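Local coordinates for Endoglucanase(Endo-1,4-beta-glucanase)protein (Pseudomonas stutzeri, PDB 6R2J) that probably hydrolyses the beta-1,4-glycosidic bonds of cellulose as a family 5 endoglucanase, and holds cellobiose in this crystal, at residues A[3-7]-A[52-56]; A[249-255]-A[278-283]; A[266-271]-A[309-313]. All coordinates share one frame. Residues are numbered along the deposited sequence.

The chain folds as a TIM barrel, its eight parallel strands alternating mostly with outer helices. Contact 1 comes first, closing a loop of 44 residues between the N-terminal arm and strand 54-59, and is complete before the other two begin. Contact 2 joins the adjacent strands 248-252 and 280-285, which helix 260-276 connects in the chain. Contact 3 crosses it: residues 266-271 lie between the two segments of contact 2, and their partners at 309-313 follow both. Contact 2 touches both others: R56 NH1 forms a salt bridge with E252 OE2 (2.9 Å), and Y253 OH lies 3.4 Å from L270 CD2. Contacts 1 and 3 also meet, I52 CD1 4.1 Å from M310 CE.

Contact 1: A[3-7]-A[52-56]; sequences WPVND and IRLIR
In this TIM barrel the N-terminal arm 3-7 lies at the entry of strand 54-59, the W3 ring set into the barrel interior at the N-terminal end of its strands. Residues 3-6 are extended without belonging to a strand; D7 turns to helical angles. Residues 54-56 are strand; R53 before them has phi/psi -117/1°. P4 faces R53, CA to CA 6.4 Å. W3 (chi1 t) brings CZ2 to 3.8 Å from L54 CD1 and touches L137, I202 and P279; its NE1 donates to A12 O, and the P4 backbone bonds to A12. P4 CG lies 4.3 Å from L54 CD1. Backbone bonds tie R53 and I55 to K93, L54 to V16. R53 runs out extended (m, t, t). Its NH1 donates to G91 O, while NH2 makes a salt bridge with D7, weak as a hydrogen bond to either oxygen: 2.8 Å to OD1, 3.5 Å to OD2. V5 O sits 3.1 Å from R53 CD, and 3.3 Å from R53 NE, too badly angled to bond.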
ATOM      1  N   TRP A   3      -7.618  -9.130  10.117  1.00 22.84           N
ATOM      2  CA  TRP A   3      -6.950  -9.374   8.854  1.00 19.07           C
ATOM      3  C   TRP A   3      -7.702 -10.447   8.072  1.00 17.84           C
ATOM      4  O   TRP A   3      -8.174 -11.427   8.660  1.00 18.45           O
ATOM      5  CB  TRP A   3      -5.515  -9.830   9.103  1.00 16.60           C
ATOM      6  CG  TRP A   3      -4.660  -9.559   7.937  1.00 15.23           C
ATOM      7  CD1 TRP A   3      -4.372 -10.411   6.910  1.00 15.10           C
ATOM      8  CD2 TRP A   3      -3.994  -8.333   7.646  1.00 13.73           C
ATOM      9  NE1 TRP A   3      -3.595  -9.779   5.981  1.00 13.96           N
ATOM     10  CE2 TRP A   3      -3.326  -8.507   6.414  1.00 13.84           C
ATOM     11  CE3 TRP A   3      -3.893  -7.100   8.308  1.00 12.97           C
ATOM     12  CZ2 TRP A   3      -2.549  -7.504   5.831  1.00 13.03           C
ATOM     13  CZ3 TRP A   3      -3.106  -6.102   7.730  1.00 13.14           C
ATOM     14  CH2 TRP A   3      -2.444  -6.319   6.498  1.00 13.60           C
ATOM     15  N   PRO A   4      -7.838 -10.291   6.757  1.00 15.78           N
ATOM     16  CA  PRO A   4      -8.557 -11.312   5.973  1.00 14.95           C
ATOM     17  C   PRO A   4      -7.858 -12.658   6.092  1.00 13.36           C
ATOM     18  O   PRO A   4      -6.637 -12.732   6.271  1.00 11.97           O
ATOM     19  CB  PRO A   4      -8.521 -10.773   4.535  1.00 14.99           C
ATOM     20  CG  PRO A   4      -7.423  -9.728   4.536  1.00 14.99           C
ATOM     21  CD  PRO A   4      -7.322  -9.174   5.936  1.00 15.11           C
ATOM     22  N   VAL A   5      -8.658 -13.723   6.050  1.00 13.28           N
ATOM     23  CA  VAL A   5      -8.173 -15.086   6.228  1.00 12.47           C
ATOM     24  C   VAL A   5      -8.390 -15.849   4.928  1.00 13.76           C
ATOM     25  O   VAL A   5      -9.277 -15.527   4.138  1.00 15.49           O
ATOM     26  CB  VAL A   5      -8.846 -15.821   7.410  1.00 14.18           C
ATOM     27  CG1 VAL A   5      -8.556 -15.135   8.723  1.00 13.26           C
ATOM     28  CG2 VAL A   5     -10.324 -15.921   7.150  1.00 18.21           C
ATOM     29  N   ASN A   6      -7.544 -16.850   4.698  1.00 13.87           N
ATOM     30  CA  ASN A   6      -7.706 -17.760   3.578  1.00 16.29           C
ATOM     31  C   ASN A   6      -8.701 -18.858   3.944  1.00 17.20           C
ATOM     32  O   ASN A   6      -8.871 -19.210   5.110  1.00 17.38           O
ATOM     33  CB  ASN A   6      -6.371 -18.407   3.214  1.00 17.35           C
ATOM     34  CG  ASN A   6      -5.402 -17.447   2.615  1.00 17.40           C
ATOM     35  OD1 ASN A   6      -5.745 -16.340   2.197  1.00 17.80           O
ATOM     36  ND2 ASN A   6      -4.168 -17.868   2.573  1.00 18.72           N
ATOM     37  N   ASP A   7      -9.315 -19.444   2.921  1.00 19.98           N
ATOM     38  CA  ASP A   7     -10.336 -20.476   3.153  1.00 26.03           C
ATOM     39  C   ASP A   7      -9.765 -21.728   3.835  1.00 25.65           C
ATOM     40  O   ASP A   7     -10.330 -22.235   4.813  1.00 26.37           O
ATOM     41  CB  ASP A   7     -11.021 -20.817   1.821  1.00 29.70           C
ATOM     42  CG  ASP A   7     -11.912 -19.681   1.324  1.00 33.83           C
ATOM     43  OD1 ASP A   7     -12.150 -18.760   2.136  1.00 35.09           O
ATOM     44  OD2 ASP A   7     -12.357 -19.692   0.150  1.00 35.87           O
ATOM     45  N   ILE A  52      -7.036 -14.128  -3.854  1.00 10.47           N
ATOM     46  CA  ILE A  52      -6.481 -12.902  -3.283  1.00 10.46           C
ATOM     47  C   ILE A  52      -7.617 -12.195  -2.572  1.00 10.39           C
ATOM     48  O   ILE A  52      -8.649 -11.889  -3.185  1.00 10.43           O
ATOM     49  CB  ILE A  52      -5.879 -11.991  -4.363  1.00 12.69           C
ATOM     50  CG1 ILE A  52      -4.632 -12.585  -5.015  1.00 15.36           C
ATOM     51  CG2 ILE A  52      -5.484 -10.689  -3.772  1.00 12.68           C
ATOM     52  CD1 ILE A  52      -4.150 -11.825  -6.233  1.00 17.64           C
ATOM     53  N   ARG A  53      -7.406 -11.918  -1.283  1.00 10.80           N
ATOM     54  CA  ARG A  53      -8.382 -11.246  -0.444  0.59 10.87           C
ATOM     55  C   ARG A  53      -7.895  -9.903   0.088  1.00 10.54           C
ATOM     56  O   ARG A  53      -8.636  -9.235   0.823  1.00 11.07           O
ATOM     57  CB  ARG A  53      -8.727 -12.147   0.736  0.59 12.01           C
ATOM     58  CG  ARG A  53      -9.576 -13.316   0.379  0.59 14.82           C
ATOM     59  CD  ARG A  53     -10.189 -13.911   1.646  0.59 17.19           C
ATOM     60  NE  ARG A  53     -10.928 -15.115   1.315  0.59 18.23           N
ATOM     61  CZ  ARG A  53     -12.246 -15.182   1.283  0.59 17.68           C
ATOM     62  NH1 ARG A  53     -12.979 -14.110   1.602  0.59 16.10           N
ATOM     63  NH2 ARG A  53     -12.825 -16.325   0.943  0.59 19.62           N
ATOM     64  N   LEU A  54      -6.680  -9.492  -0.265  1.00  9.98           N
ATOM     65  CA  LEU A  54      -6.079  -8.255   0.203  1.00 11.00           C
ATOM     66  C   LEU A  54      -5.868  -7.307  -0.971  1.00  9.48           C
ATOM     67  O   LEU A  54      -5.322  -7.699  -2.012  1.00 10.57           O
ATOM     68  CB  LEU A  54      -4.749  -8.567   0.904  1.00 10.55           C
ATOM     69  CG  LEU A  54      -3.920  -7.440   1.517  1.00 10.84           C
ATOM     70  CD1 LEU A  54      -4.684  -6.910   2.727  1.00  9.10           C
ATOM     71  CD2 LEU A  54      -2.508  -7.866   1.868  1.00 10.72           C
ATOM     72  N   ILE A  55      -6.291  -6.061  -0.789  1.00  8.90           N
ATOM     73  CA  ILE A  55      -6.194  -5.027  -1.803  1.00  9.35           C
ATOM     74  C   ILE A  55      -5.673  -3.753  -1.142  1.00  8.24           C
ATOM     75  O   ILE A  55      -6.177  -3.329  -0.097  1.00  7.29           O
ATOM     76  CB  ILE A  55      -7.562  -4.745  -2.450  1.00 10.03           C
ATOM     77  CG1 ILE A  55      -8.136  -6.030  -3.052  1.00 12.36           C
ATOM     78  CG2 ILE A  55      -7.447  -3.618  -3.482  1.00 10.01           C
ATOM     79  CD1 ILE A  55      -7.487  -6.442  -4.344  1.00 15.22           C
ATOM     80  N   ARG A  56      -4.665  -3.146  -1.758  1.00  8.45           N
ATOM     81  CA  ARG A  56      -4.222  -1.804  -1.415  1.00  8.80           C
ATOM     82  C   ARG A  56      -4.716  -0.871  -2.511  1.00  7.93           C
ATOM     83  O   ARG A  56      -4.487  -1.124  -3.700  1.00  6.91           O
ATOM     84  CB  ARG A  56      -2.698  -1.714  -1.272  1.00  9.34           C
ATOM     85  CG  ARG A  56      -2.207  -0.252  -0.987  1.00  8.92           C
ATOM     86  CD  ARG A  56      -0.761  -0.324  -0.629  1.00  8.15           C
ATOM     87  NE  ARG A  56      -0.059   0.912  -0.278  1.00  7.39           N
ATOM     88  CZ  ARG A  56       0.707   1.619  -1.099  1.00  6.67           C
ATOM     89  NH1 ARG A  56       0.838   1.277  -2.375  1.00  6.90           N
ATOM     90  NH2 ARG A  56       1.373   2.659  -0.623  1.00  6.05           N
TER

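Contact 2: A[249-255]-A[278-283]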
ATOM      1  N   PHE A 249       4.361  -4.722   6.734  1.00 10.77           N
ATOM      2  CA  PHE A 249       3.590  -4.829   5.501  1.00  9.11           C
ATOM      3  C   PHE A 249       4.530  -4.345   4.396  1.00  8.71           C
ATOM      4  O   PHE A 249       5.086  -3.240   4.483  1.00  9.47           O
ATOM      5  CB  PHE A 249       2.284  -4.014   5.623  1.00  7.61           C
ATOM      6  CG  PHE A 249       1.475  -3.935   4.347  1.00  6.93           C
ATOM      7  CD1 PHE A 249       1.265  -5.065   3.548  1.00  8.14           C
ATOM      8  CD2 PHE A 249       0.943  -2.735   3.946  1.00  7.10           C
ATOM      9  CE1 PHE A 249       0.519  -4.991   2.366  1.00  6.99           C
ATOM     10  CE2 PHE A 249       0.214  -2.641   2.752  1.00  8.24           C
ATOM     11  CZ  PHE A 249      -0.007  -3.776   1.965  1.00  8.06           C
ATOM     12  N   LEU A 250       4.763  -5.185   3.389  1.00  7.45           N
ATOM     13  CA  LEU A 250       5.500  -4.748   2.203  1.00  8.30           C
ATOM     14  C   LEU A 250       4.498  -4.280   1.145  1.00  7.53           C
ATOM     15  O   LEU A 250       4.061  -5.044   0.276  1.00  8.32           O
ATOM     16  CB  LEU A 250       6.381  -5.868   1.681  1.00 10.54           C
ATOM     17  CG  LEU A 250       7.471  -5.344   0.759  1.00 12.72           C
ATOM     18  CD1 LEU A 250       8.626  -4.597   1.522  1.00 14.48           C
ATOM     19  CD2 LEU A 250       8.001  -6.503  -0.074  1.00 11.92           C
ATOM     20  N   GLY A 251       4.144  -2.998   1.224  1.00  7.15           N
ATOM     21  CA  GLY A 251       3.011  -2.462   0.479  1.00  5.69           C
ATOM     22  C   GLY A 251       3.194  -2.342  -1.013  1.00  5.85           C
ATOM     23  O   GLY A 251       2.213  -2.131  -1.737  1.00  6.42           O
ATOM     24  N   GLU A 252       4.424  -2.392  -1.481  1.00  6.62           N
ATOM     25  CA  GLU A 252       4.645  -2.441  -2.912  1.00  5.90           C
ATOM     26  C   GLU A 252       5.924  -3.187  -3.239  1.00  6.02           C
ATOM     27  O   GLU A 252       6.915  -3.087  -2.524  1.00  6.33           O
ATOM     28  CB  GLU A 252       4.867  -1.077  -3.531  1.00  6.43           C
ATOM     29  CG  GLU A 252       3.675  -0.172  -3.511  1.00  7.12           C
ATOM     30  CD  GLU A 252       3.970   1.143  -4.168  1.00  7.76           C
ATOM     31  OE1 GLU A 252       4.987   1.216  -4.923  1.00  8.95           O
ATOM     32  OE2 GLU A 252       3.207   2.099  -3.895  1.00  8.89           O
ATOM     33  N   TYR A 253       5.895  -3.867  -4.380  1.00  7.65           N
ATOM     34  CA  TYR A 253       6.972  -4.656  -4.956  1.00  7.07           C
ATOM     35  C   TYR A 253       6.370  -5.092  -6.289  1.00  7.80           C
ATOM     36  O   TYR A 253       5.154  -5.286  -6.374  1.00  8.29           O
ATOM     37  CB  TYR A 253       7.340  -5.851  -4.081  1.00  8.66           C
ATOM     38  CG  TYR A 253       6.428  -7.024  -4.233  1.00  8.64           C
ATOM     39  CD1 TYR A 253       5.257  -7.108  -3.486  1.00  8.57           C
ATOM     40  CD2 TYR A 253       6.738  -8.052  -5.113  1.00  8.52           C
ATOM     41  CE1 TYR A 253       4.444  -8.157  -3.603  1.00  8.94           C
ATOM     42  CE2 TYR A 253       5.900  -9.122  -5.247  1.00  9.30           C
ATOM     43  CZ  TYR A 253       4.753  -9.171  -4.510  1.00  8.68           C
ATOM     44  OH  TYR A 253       3.923 -10.266  -4.672  1.00 11.92           O
ATOM     45  N   GLY A 254       7.179  -5.231  -7.342  1.00  9.67           N
ATOM     46  CA  GLY A 254       6.671  -5.650  -8.639  1.00  8.77           C
ATOM     47  C   GLY A 254       7.834  -5.932  -9.556  1.00  8.00           C
ATOM     48  O   GLY A 254       8.968  -5.533  -9.281  1.00  8.56           O
ATOM     49  N   ILE A 255       7.540  -6.641 -10.643  1.00  8.80           N
ATOM     50  CA  ILE A 255       8.598  -7.019 -11.570  1.00  8.32           C
ATOM     51  C   ILE A 255       8.090  -6.888 -12.995  1.00  9.15           C
ATOM     52  O   ILE A 255       6.907  -7.075 -13.286  1.00  9.06           O
ATOM     53  CB  ILE A 255       9.115  -8.474 -11.349  1.00  9.89           C
ATOM     54  CG1 ILE A 255       8.006  -9.505 -11.564  1.00 10.67           C
ATOM     55  CG2 ILE A 255       9.720  -8.680  -9.987  1.00  9.55           C
ATOM     56  CD1 ILE A 255       8.457 -10.968 -11.411  1.00 11.25           C
ATOM     57  N   VAL A 278       4.583 -11.949   6.947  1.00  9.52           N
ATOM     58  CA  VAL A 278       4.546 -10.520   6.628  1.00 10.12           C
ATOM     59  C   VAL A 278       3.761 -10.361   5.318  1.00 10.82           C
ATOM     60  O   VAL A 278       4.122 -11.006   4.319  1.00 10.50           O
ATOM     61  CB  VAL A 278       5.952  -9.911   6.506  1.00 11.22           C
ATOM     62  CG1 VAL A 278       5.886  -8.590   5.798  1.00 13.14           C
ATOM     63  CG2 VAL A 278       6.579  -9.789   7.900  1.00  9.23           C
ATOM     64  N   PRO A 279       2.665  -9.605   5.315  1.00  9.96           N
ATOM     65  CA  PRO A 279       1.886  -9.432   4.090  1.00  9.34           C
ATOM     66  C   PRO A 279       2.561  -8.451   3.134  1.00 10.29           C
ATOM     67  O   PRO A 279       3.527  -7.751   3.467  1.00 10.39           O
ATOM     68  CB  PRO A 279       0.536  -8.922   4.599  1.00  9.27           C
ATOM     69  CG  PRO A 279       0.857  -8.195   5.910  1.00  9.33           C
ATOM     70  CD  PRO A 279       2.065  -8.926   6.489  1.00  9.57           C
ATOM     71  N   SER A 280       2.037  -8.433   1.910  1.00  9.57           N
ATOM     72  CA  SER A 280       2.624  -7.668   0.824  1.00  7.69           C
ATOM     73  C   SER A 280       1.523  -7.304  -0.151  1.00  8.08           C
ATOM     74  O   SER A 280       0.456  -7.914  -0.151  1.00 10.13           O
ATOM     75  CB  SER A 280       3.654  -8.508   0.063  1.00  8.07           C
ATOM     76  OG  SER A 280       3.026  -9.514  -0.736  1.00  6.85           O
ATOM     77  N   ALA A 281       1.799  -6.329  -1.012  1.00  7.84           N
ATOM     78  CA  ALA A 281       0.891  -5.982  -2.097  1.00  5.55           C
ATOM     79  C   ALA A 281       1.714  -5.757  -3.354  1.00  5.49           C
ATOM     80  O   ALA A 281       2.642  -4.943  -3.367  1.00  6.97           O
ATOM     81  CB  ALA A 281       0.032  -4.756  -1.744  1.00  6.66           C
ATOM     82  N   TYR A 282       1.397  -6.538  -4.383  1.00  6.39           N
ATOM     83  CA  TYR A 282       2.035  -6.421  -5.676  1.00  6.57           C
ATOM     84  C   TYR A 282       1.631  -5.125  -6.352  1.00  7.19           C
ATOM     85  O   TYR A 282       0.471  -4.737  -6.303  1.00  8.26           O
ATOM     86  CB  TYR A 282       1.591  -7.595  -6.565  1.00  8.09           C
ATOM     87  CG  TYR A 282       2.346  -7.605  -7.863  1.00  8.30           C
ATOM     88  CD1 TYR A 282       3.552  -8.231  -7.941  1.00  8.07           C
ATOM     89  CD2 TYR A 282       1.882  -6.938  -8.980  1.00  8.31           C
ATOM     90  CE1 TYR A 282       4.261  -8.235  -9.077  1.00  7.69           C
ATOM     91  CE2 TYR A 282       2.605  -6.901 -10.107  1.00  7.46           C
ATOM     92  CZ  TYR A 282       3.806  -7.559 -10.149  1.00  7.58           C
ATOM     93  OH  TYR A 282       4.587  -7.533 -11.260  1.00  9.33           O
ATOM     94  N   TRP A 283       2.580  -4.496  -7.057  1.00  7.36           N
ATOM     95  CA  TRP A 283       2.327  -3.311  -7.875  1.00  7.86           C
ATOM     96  C   TRP A 283       2.456  -3.652  -9.358  1.00  7.77           C
ATOM     97  O   TRP A 283       3.582  -3.836  -9.842  1.00  8.20           O
ATOM     98  CB  TRP A 283       3.360  -2.241  -7.531  1.00  9.62           C
ATOM     99  CG  TRP A 283       3.032  -0.946  -8.271  1.00  9.83           C
ATOM    100  CD1 TRP A 283       3.449  -0.559  -9.533  1.00  9.75           C
ATOM    101  CD2 TRP A 283       2.182   0.103  -7.796  1.00  9.31           C
ATOM    102  NE1 TRP A 283       2.893   0.661  -9.856  1.00  8.97           N
ATOM    103  CE2 TRP A 283       2.115   1.085  -8.809  1.00  9.70           C
ATOM    104  CE3 TRP A 283       1.462   0.300  -6.616  1.00  8.41           C
ATOM    105  CZ2 TRP A 283       1.359   2.248  -8.654  1.00 10.29           C
ATOM    106  CZ3 TRP A 283       0.763   1.441  -6.463  1.00  8.48           C
ATOM    107  CH2 TRP A 283       0.687   2.393  -7.476  1.00  9.55           C
TER
HETATM  108  O   HOH W   1       1.605  -9.752  -3.091  1.00  8.84           O
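This is the parallel strand pairing that closes the TIM barrel, joining strand 248-252 to strand 280-285, their short axes 4.5 Å apart and 14° from parallel. L250 straddles S280 in the classical parallel pattern: L250 N donates to P279 O (2.8 Å) and L250 O accepts from A281 N (2.9 Å). F249 lays its ring along the eighth strand, CZ 3.8 Å from A281 CB and CD1 3.9 Å from P279 CG. Regular pairing then lapses. G251 takes helical angles, its O facing A281 O at 3.3 Å, acceptor against acceptor; N17 ND2 donates to G251 O. Across this pair, A281 O takes a CA-H...O contact from E252 CA at 3.2 Å. One extra residue in 249-255 shifts the register, so that Y253 meets Y282, and bonding resumes with W283 N to Y253 O (2.8 Å). A side chain at G254 would hit W283 O. The Y282 ring edge points at the face of Y253, a T-shaped pair with centroids 5.3 Å apart; Y282 OH accepts from I255 N (3.1 Å) and bonds to L294 O. A water joins Y253 OH (2.9 Å) and S280 OG (2.8 Å), the latter also bonded to H14. E252, in a salt bridge with R56 and hydrogen-bonded to Y208 and a Tris molecule probably from the crystallisation liquor, sits consistently with the family 5 nucleophile ending the seventh strand. A205 of strand 201-206 bonds to the backbones of F249 and G251, L207 just beyond it to E252; strand 14-18 pairs with S280, and helix 260-276 packs against Y253 and I255.

Contact 3: A[266-271]-A[309-313]; sequences MDNLLA and LMRKH
Two outer helices of the TIM barrel meet here: 260-276, which connects the seventh and eighth strands, and 305-311, which follows the eighth. Residues 266-271 are regular alpha-helix (L270 N to M266 O 2.9 Å, A271 N to D267 O 3.1 Å). By contrast, 309-313 start helical and include an i to i+3 bond, H313 N to M310 O at 2.9 Å. D267 faces L309 (CA-CA 6.8 Å) and L270 faces H313 (6.4 Å), so the two segments advance in the same sense, three residues against four. Side-chain conformations decide the rest. M266 is fully extended (t, t, t), its CE 3.4 Å from M310 CG; M310 is m, t, p. Its neighbour L309 (chi1 t, chi2 119°, between wells) packs against the M266 side chain and brings CD1 to 3.5 Å from D267 OD1. L270 (m, t) directs CD1 to 4.3 Å from M310 CG. On the outer side, D267 adopts an off-rotamer chi1 of -143°, placing OD1 where it accepts two bonds. K312 curls back (p, t, p, p) so that NZ forms a salt bridge with D267 OD1 at 2.8 Å and a weak hydrogen bond to L309 O at 3.4 Å. The second donor is H313, which forms a histidine-carboxylate hydrogen bond with D267. With chi1 m and chi2 -72°, its ring lies under L270 in a CH-pi contact, CB 3.7 Å from the centroid and 19° off the normal, while at the ring edge H313 NE2 donates to D267 OD1 at 2.7 Å.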
ATOM      1  N   MET A 266      11.397 -12.401  -7.043  1.00  9.84           N
ATOM      2  CA  MET A 266      10.063 -12.323  -6.471  1.00  9.22           C
ATOM      3  C   MET A 266       9.715 -13.598  -5.732  1.00  8.78           C
ATOM      4  O   MET A 266       9.208 -13.541  -4.611  1.00  8.88           O
ATOM      5  CB  MET A 266       9.044 -12.083  -7.563  1.00  9.60           C
ATOM      6  CG  MET A 266       7.625 -11.994  -7.099  1.00 10.41           C
ATOM      7  SD  MET A 266       6.502 -11.382  -8.390  1.00 11.69           S
ATOM      8  CE  MET A 266       4.870 -11.854  -7.758  1.00 11.62           C
ATOM      9  N   ASP A 267       9.963 -14.750  -6.355  1.00 11.58           N
ATOM     10  CA  ASP A 267       9.739 -16.028  -5.684  1.00 14.65           C
ATOM     11  C   ASP A 267      10.461 -16.098  -4.334  1.00 13.48           C
ATOM     12  O   ASP A 267       9.876 -16.484  -3.316  1.00 14.41           O
ATOM     13  CB  ASP A 267      10.218 -17.151  -6.606  1.00 18.46           C
ATOM     14  CG  ASP A 267       9.321 -18.390  -6.520  1.00 22.98           C
ATOM     15  OD1 ASP A 267       8.096 -18.283  -6.879  1.00 23.94           O
ATOM     16  OD2 ASP A 267       9.855 -19.462  -6.116  1.00 26.84           O
ATOM     17  N   ASN A 268      11.726 -15.709  -4.300  1.00 11.65           N
ATOM     18  CA  ASN A 268      12.446 -15.815  -3.039  1.00 11.62           C
ATOM     19  C   ASN A 268      11.979 -14.769  -2.038  1.00 11.00           C
ATOM     20  O   ASN A 268      11.983 -15.027  -0.831  1.00 11.63           O
ATOM     21  CB  ASN A 268      13.932 -15.669  -3.305  1.00 13.64           C
ATOM     22  CG  ASN A 268      14.481 -16.808  -4.089  1.00 15.35           C
ATOM     23  OD1 ASN A 268      14.050 -17.952  -3.913  1.00 16.28           O
ATOM     24  ND2 ASN A 268      15.442 -16.517  -4.964  1.00 16.05           N
ATOM     25  N   LEU A 269      11.610 -13.575  -2.511  1.00 11.38           N
ATOM     26  CA  LEU A 269      11.058 -12.576  -1.599  1.00 10.86           C
ATOM     27  C   LEU A 269       9.769 -13.076  -0.945  1.00 11.03           C
ATOM     28  O   LEU A 269       9.646 -13.076   0.282  1.00 11.40           O
ATOM     29  CB  LEU A 269      10.821 -11.263  -2.340  1.00  9.84           C
ATOM     30  CG  LEU A 269      10.041 -10.233  -1.543  1.00 10.47           C
ATOM     31  CD1 LEU A 269      10.829  -9.678  -0.345  1.00  9.31           C
ATOM     32  CD2 LEU A 269       9.557  -9.103  -2.479  1.00 12.95           C
ATOM     33  N   LEU A 270       8.788 -13.489  -1.747  1.00 11.58           N
ATOM     34  CA  LEU A 270       7.526 -13.955  -1.179  1.00 12.47           C
ATOM     35  C   LEU A 270       7.738 -15.126  -0.215  1.00 11.54           C
ATOM     36  O   LEU A 270       7.050 -15.221   0.809  1.00 10.11           O
ATOM     37  CB  LEU A 270       6.548 -14.314  -2.301  1.00 12.06           C
ATOM     38  CG  LEU A 270       5.972 -13.115  -3.073  1.00  9.93           C
ATOM     39  CD1 LEU A 270       4.964 -13.583  -4.162  1.00 11.10           C
ATOM     40  CD2 LEU A 270       5.286 -12.095  -2.192  1.00  9.56           C
ATOM     41  N   ALA A 271       8.693 -16.017  -0.516  1.00 11.34           N
ATOM     42  CA  ALA A 271       8.979 -17.135   0.374  1.00 10.86           C
ATOM     43  C   ALA A 271       9.466 -16.632   1.721  1.00 11.71           C
ATOM     44  O   ALA A 271       9.004 -17.089   2.774  1.00 11.72           O
ATOM     45  CB  ALA A 271      10.030 -18.045  -0.273  1.00 12.37           C
ATOM     46  N   LEU A 309       3.298 -16.651 -10.753  1.00 15.52           N
ATOM     47  CA  LEU A 309       4.366 -16.781  -9.764  1.00 16.76           C
ATOM     48  C   LEU A 309       3.844 -16.588  -8.345  1.00 16.19           C
ATOM     49  O   LEU A 309       4.373 -17.192  -7.406  1.00 16.00           O
ATOM     50  CB  LEU A 309       5.502 -15.806 -10.080  1.00 18.80           C
ATOM     51  CG  LEU A 309       6.694 -15.981  -9.152  1.00 19.80           C
ATOM     52  CD1 LEU A 309       7.998 -16.355  -9.810  1.00 19.96           C
ATOM     53  CD2 LEU A 309       6.862 -14.668  -8.381  1.00 21.60           C
ATOM     54  N   MET A 310       2.824 -15.740  -8.176  1.00 16.55           N
ATOM     55  CA  MET A 310       2.284 -15.477  -6.849  1.00 16.74           C
ATOM     56  C   MET A 310       1.626 -16.720  -6.270  1.00 14.29           C
ATOM     57  O   MET A 310       1.677 -16.945  -5.060  1.00 13.06           O
ATOM     58  CB  MET A 310       1.251 -14.349  -6.926  1.00 17.72           C
ATOM     59  CG  MET A 310       1.790 -12.923  -6.954  1.00 19.98           C
ATOM     60  SD  MET A 310       0.384 -11.740  -6.661  1.00 22.35           S
ATOM     61  CE  MET A 310      -0.252 -12.394  -5.136  1.00 20.38           C
ATOM     62  N   ARG A 311       0.988 -17.529  -7.111  1.00 15.19           N
ATOM     63  CA  ARG A 311       0.082 -18.553  -6.596  1.00 17.49           C
ATOM     64  C   ARG A 311       0.768 -19.546  -5.659  1.00 17.80           C
ATOM     65  O   ARG A 311       0.137 -20.011  -4.695  1.00 17.21           O
ATOM     66  CB  ARG A 311      -0.637 -19.253  -7.748  1.00 20.88           C
ATOM     67  CG  ARG A 311      -1.702 -18.379  -8.377  1.00 23.14           C
ATOM     68  CD  ARG A 311      -2.724 -19.200  -9.112  1.00 25.37           C
ATOM     69  NE  ARG A 311      -2.145 -19.877 -10.273  1.00 26.58           N
ATOM     70  CZ  ARG A 311      -2.392 -19.552 -11.536  1.00 25.68           C
ATOM     71  NH1 ARG A 311      -3.204 -18.529 -11.789  1.00 24.62           N
ATOM     72  NH2 ARG A 311      -1.860 -20.271 -12.536  1.00 26.38           N
ATOM     73  N   LYS A 312       2.037 -19.903  -5.917  1.00 18.41           N
ATOM     74  CA  LYS A 312       2.679 -20.877  -5.040  1.00 18.70           C
ATOM     75  C   LYS A 312       2.808 -20.364  -3.617  1.00 18.44           C
ATOM     76  O   LYS A 312       2.985 -21.178  -2.696  1.00 20.32           O
ATOM     77  CB  LYS A 312       4.038 -21.327  -5.586  1.00 19.76           C
ATOM     78  CG  LYS A 312       5.218 -20.455  -5.226  1.00 19.15           C
ATOM     79  CD  LYS A 312       6.559 -21.011  -5.776  1.00 18.80           C
ATOM     80  CE  LYS A 312       6.562 -21.177  -7.325  1.00 18.00           C
ATOM     81  NZ  LYS A 312       6.233 -19.945  -8.168  1.00 18.13           N
ATOM     82  N   HIS A 313       2.694 -19.040  -3.411  1.00 14.99           N
ATOM     83  CA  HIS A 313       2.995 -18.403  -2.131  1.00 12.74           C
ATOM     84  C   HIS A 313       1.783 -17.982  -1.302  1.00 11.54           C
ATOM     85  O   HIS A 313       1.972 -17.551  -0.164  1.00 12.60           O
ATOM     86  CB  HIS A 313       3.906 -17.178  -2.322  1.00 12.29           C
ATOM     87  CG  HIS A 313       5.150 -17.468  -3.098  1.00 12.83           C
ATOM     88  ND1 HIS A 313       6.197 -18.205  -2.587  1.00 14.30           N
ATOM     89  CD2 HIS A 313       5.506 -17.133  -4.361  1.00 13.13           C
ATOM     90  CE1 HIS A 313       7.135 -18.324  -3.512  1.00 14.94           C
ATOM     91  NE2 HIS A 313       6.742 -17.677  -4.593  1.00 14.34           N
TER